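Local coordinates for glycosylation Associate Protein 1 (Streptococcus agalactiae serotype V, PDB 6OYC) that probably serves, in complex with its partner proteins Gap2 and Gap3, the glycosylation and accessory Sec secretion of a streptococcal cell-surface glycoprotein, at residues D325-S328 / H329-Q333; R363-T366 / Y367-L370. All blocks are in the same frame, centred on the assembly; numbering follows the deposited sequence.

Contact 1: residues D325-S328 / H329-Q333; sequences DRLS and HKELQ
Ser328 and Glu331 form a capping box that opens helix 329-344. Ser328 stands at the N-cap, and its OG, placed between the backbone N and carbonyl carbon by a chi1 of 67°, accepts from Glu331 N at 3.3 Å. The reciprocal bond is shorter: Ser328 N gives its hydrogen to Glu331 OE1 at 2.8 Å, with an N-H...O angle of 161°, reaching the oxygen from above the carboxylate plane. Serine suits the cap because its short hydroxyl can reach a first-turn amide, for which the helix has no i-4 carbonyl; glutamate, three residues on, is long enough to reach back to the cap amide, and its charge probably also favours the helix N-terminus. Ser328 O starts the regular pattern by accepting from Leu332 N at 2.9 Å. Lys330 lays its aliphatic chain beside the serine hydroxyl, CE lying 3.1 Å from Ser328 OG. An apolar contact backs the box, Leu327 CD1 meeting Leu332 CD2 at 3.7 Å as the two leucines cross obliquely. The turn follows strand 318-323 of the six-stranded parallel sheet; Asp325 OD2 accepts from Tyr356 N in the loop that follows the neighbouring strand 349-354, and His329 stacks on Tyr369 of helix 360-375.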
# COMPACT_ATOMS: atom_id res chain seq x y z
N ASP A 325 -10.96 5.65 14.13
CA ASP A 325 -9.64 6.25 14.32
C ASP A 325 -9.70 7.77 14.34
O ASP A 325 -10.48 8.41 13.63
CB ASP A 325 -8.69 5.81 13.20
CG ASP A 325 -8.39 4.33 13.25
OD1 ASP A 325 -8.25 3.77 14.36
OD2 ASP A 325 -8.34 3.71 12.18
N ARG A 326 -8.82 8.35 15.16
CA ARG A 326 -8.64 9.79 15.36
C ARG A 326 -9.84 10.45 16.01
O ARG A 326 -9.86 11.68 16.13
CB ARG A 326 -8.31 10.54 14.07
CG ARG A 326 -7.17 9.96 13.27
CD ARG A 326 -7.10 10.72 11.95
NE ARG A 326 -6.02 10.26 11.08
CZ ARG A 326 -4.75 10.60 11.24
NH1 ARG A 326 -4.41 11.41 12.24
NH2 ARG A 326 -3.84 10.14 10.40
N LEU A 327 -10.86 9.70 16.40
CA LEU A 327 -11.99 10.27 17.12
C LEU A 327 -11.69 10.28 18.61
O LEU A 327 -11.20 9.29 19.16
CB LEU A 327 -13.28 9.50 16.85
CG LEU A 327 -13.74 9.52 15.40
CD1 LEU A 327 -15.04 8.74 15.25
CD2 LEU A 327 -13.89 10.95 14.90
N SER A 328 -11.98 11.41 19.25
CA SER A 328 -11.86 11.49 20.70
C SER A 328 -13.01 10.72 21.36
O SER A 328 -14.05 10.45 20.75
CB SER A 328 -11.89 12.94 21.17
OG SER A 328 -13.17 13.48 20.93
N HIS A 329 -12.81 10.40 22.64
CA HIS A 329 -13.84 9.67 23.39
C HIS A 329 -15.17 10.39 23.36
O HIS A 329 -16.22 9.76 23.16
CB HIS A 329 -13.37 9.43 24.82
CG HIS A 329 -12.33 8.37 24.94
ND1 HIS A 329 -11.81 7.96 26.15
CD2 HIS A 329 -11.70 7.63 23.99
CE1 HIS A 329 -10.91 7.02 25.94
NE2 HIS A 329 -10.82 6.79 24.64
N LYS A 330 -15.17 11.72 23.53
CA LYS A 330 -16.43 12.46 23.51
C LYS A 330 -17.07 12.43 22.12
O LYS A 330 -18.30 12.43 22.01
CB LYS A 330 -16.22 13.91 23.98
CG LYS A 330 -15.45 14.83 23.02
CD LYS A 330 -14.01 15.12 23.50
CE LYS A 330 -13.28 16.11 22.58
NZ LYS A 330 -11.90 16.28 23.03
N GLU A 331 -16.26 12.38 21.07
CA GLU A 331 -16.81 12.23 19.73
C GLU A 331 -17.40 10.84 19.52
O GLU A 331 -18.39 10.69 18.80
CB GLU A 331 -15.74 12.53 18.69
CG GLU A 331 -15.42 14.00 18.57
CD GLU A 331 -14.09 14.27 17.90
OE1 GLU A 331 -13.29 13.33 17.70
OE2 GLU A 331 -13.85 15.45 17.58
N LEU A 332 -16.82 9.82 20.14
CA LEU A 332 -17.44 8.50 20.08
C LEU A 332 -18.76 8.52 20.83
O LEU A 332 -19.76 7.97 20.35
CB LEU A 332 -16.50 7.44 20.64
CG LEU A 332 -15.25 7.26 19.78
CD1 LEU A 332 -14.24 6.29 20.39
CD2 LEU A 332 -15.62 6.85 18.36
N GLN A 333 -18.78 9.16 21.99
CA GLN A 333 -20.01 9.29 22.75
C GLN A 333 -21.09 9.95 21.91
O GLN A 333 -22.17 9.38 21.70
CB GLN A 333 -19.74 10.08 24.03
CG GLN A 333 -19.30 9.23 25.20
CD GLN A 333 -19.83 9.77 26.53
OE1 GLN A 333 -20.60 10.73 26.55
NE2 GLN A 333 -19.40 9.16 27.64

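Contact 2: residues R363-T366 / Y367-L370; sequences RQLT and YDYL
Gln364 and Asp368, one helical turn apart, make the side-chain hydrogen bond of this pair of segments: Gln364 NE2 donates to Asp368 OD1 at 3.1 Å, with an N-H...O angle of 154°. The oxygen lies in the plane of the glutamine amide, whereas the nitrogen approaches from above the carboxylate, the two planes being turned 46° apart. A chi2 of 64° bends the glutamine chain and carries its amide along the helix toward the aspartate. An amide donor suits this spacing, since it can reach the next turn and pair with the carboxylate of the short aspartate side chain.

The backbone supplies four consecutive i to i+4 bonds. Tyr367 N donates to Arg363 O, Asp368 N to Gln364 O at 2.7 Å, Tyr369 N to Leu365 O, and Leu370 N to Thr366 O at 3.0 Å. The Gln364-Asp368 pair is thus joined both through its main chain and through its side chains. Thr366, a beta-branched residue, fits the helix by sending OG1 back to Ser362 O in a weak hydrogen bond, which serves its hydroxyl within the helix itself.

Van der Waals contacts are few. Tyr367 CD2 comes within 3.9 Å of Gln364 NE2, obliquely to the ring, and Leu370 CG rests 3.5 Å from Thr366 O.

Helix 360-375 follows strand 349-354 and precedes strand 406-409, the outermost strand at one end of a parallel sheet. The Tyr367 ring meets Phe408 of that strand edge-to-face, buried Leu370 touches the loop at Leu384, and Arg363 reaches Glu357 O in the loop before the helix.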
# COMPACT_ATOMS: atom_id res chain seq x y z
N ARG A 363 -5.45 -0.10 20.02
CA ARG A 363 -6.70 -0.67 19.52
C ARG A 363 -7.54 -1.27 20.64
O ARG A 363 -8.75 -1.06 20.70
CB ARG A 363 -6.39 -1.72 18.45
CG ARG A 363 -7.38 -1.79 17.34
CD ARG A 363 -6.88 -2.67 16.21
NE ARG A 363 -6.49 -4.00 16.67
CZ ARG A 363 -5.26 -4.51 16.54
NH1 ARG A 363 -4.29 -3.80 15.99
NH2 ARG A 363 -5.01 -5.73 16.99
N GLN A 364 -6.90 -2.00 21.55
CA GLN A 364 -7.62 -2.62 22.66
C GLN A 364 -8.34 -1.57 23.50
O GLN A 364 -9.50 -1.76 23.88
CB GLN A 364 -6.65 -3.43 23.53
CG GLN A 364 -7.31 -4.28 24.61
CD GLN A 364 -8.20 -5.36 24.04
OE1 GLN A 364 -7.75 -6.20 23.25
NE2 GLN A 364 -9.46 -5.35 24.44
N LEU A 365 -7.67 -0.45 23.77
CA LEU A 365 -8.28 0.62 24.55
C LEU A 365 -9.49 1.22 23.84
O LEU A 365 -10.52 1.47 24.47
CB LEU A 365 -7.24 1.71 24.84
CG LEU A 365 -6.22 1.33 25.91
CD1 LEU A 365 -5.45 2.54 26.33
CD2 LEU A 365 -6.91 0.70 27.13
N THR A 366 -9.36 1.47 22.53
CA THR A 366 -10.49 1.96 21.74
C THR A 366 -11.67 0.98 21.79
O THR A 366 -12.83 1.40 21.91
CB THR A 366 -10.05 2.17 20.30
OG1 THR A 366 -9.04 3.17 20.28
CG2 THR A 366 -11.21 2.57 19.41
N TYR A 367 -11.38 -0.32 21.67
CA TYR A 367 -12.43 -1.33 21.76
C TYR A 367 -13.01 -1.39 23.17
O TYR A 367 -14.23 -1.46 23.34
CB TYR A 367 -11.88 -2.71 21.36
CG TYR A 367 -12.89 -3.80 21.57
CD1 TYR A 367 -13.92 -4.01 20.66
CD2 TYR A 367 -12.85 -4.59 22.71
CE1 TYR A 367 -14.87 -5.00 20.87
CE2 TYR A 367 -13.79 -5.58 22.93
CZ TYR A 367 -14.80 -5.78 22.00
OH TYR A 367 -15.74 -6.76 22.23
N ASP A 368 -12.14 -1.36 24.19
CA ASP A 368 -12.59 -1.35 25.58
C ASP A 368 -13.49 -0.16 25.85
O ASP A 368 -14.53 -0.30 26.50
CB ASP A 368 -11.40 -1.31 26.54
CG ASP A 368 -10.68 -2.63 26.65
OD1 ASP A 368 -11.28 -3.66 26.29
OD2 ASP A 368 -9.53 -2.65 27.12
N TYR A 369 -13.12 1.02 25.35
CA TYR A 369 -13.98 2.17 25.57
C TYR A 369 -15.30 2.01 24.84
O TYR A 369 -16.36 2.30 25.41
CB TYR A 369 -13.27 3.46 25.15
CG TYR A 369 -14.14 4.66 25.40
CD1 TYR A 369 -14.16 5.28 26.65
CD2 TYR A 369 -14.97 5.15 24.42
CE1 TYR A 369 -14.98 6.38 26.89
CE2 TYR A 369 -15.80 6.22 24.64
CZ TYR A 369 -15.80 6.84 25.87
OH TYR A 369 -16.64 7.91 26.04
N LEU A 370 -15.28 1.55 23.58
CA LEU A 370 -16.53 1.38 22.84
C LEU A 370 -17.45 0.39 23.55
O LEU A 370 -18.66 0.61 23.62
CB LEU A 370 -16.24 0.92 21.42
CG LEU A 370 -15.92 1.99 20.40
CD1 LEU A 370 -15.72 1.33 19.05
CD2 LEU A 370 -17.04 3.00 20.35

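Overall arrangement
Contact 1 at 325-333 and contact 2 at 363-370 lie on successive helices of one parallel alpha/beta sheet domain, consistent with the GT-B clan to which the family belongs. Helix 329-344 links strand 318-323 to 349-354, and helix 360-375 follows the latter. The contacts' centres are about 11 Å apart, and both are about 26 Å from the chain's centre. Tyr369 is the bridge: its OH lies 3.1 Å from Gln333 CG and takes part in a weak bond with Gln333 NE2, while its CE2 packs 4.2 Å from Leu332 CB. Arg326, in contact 1, binds a glycerol, probably from the crystallisation liquor, through NH1.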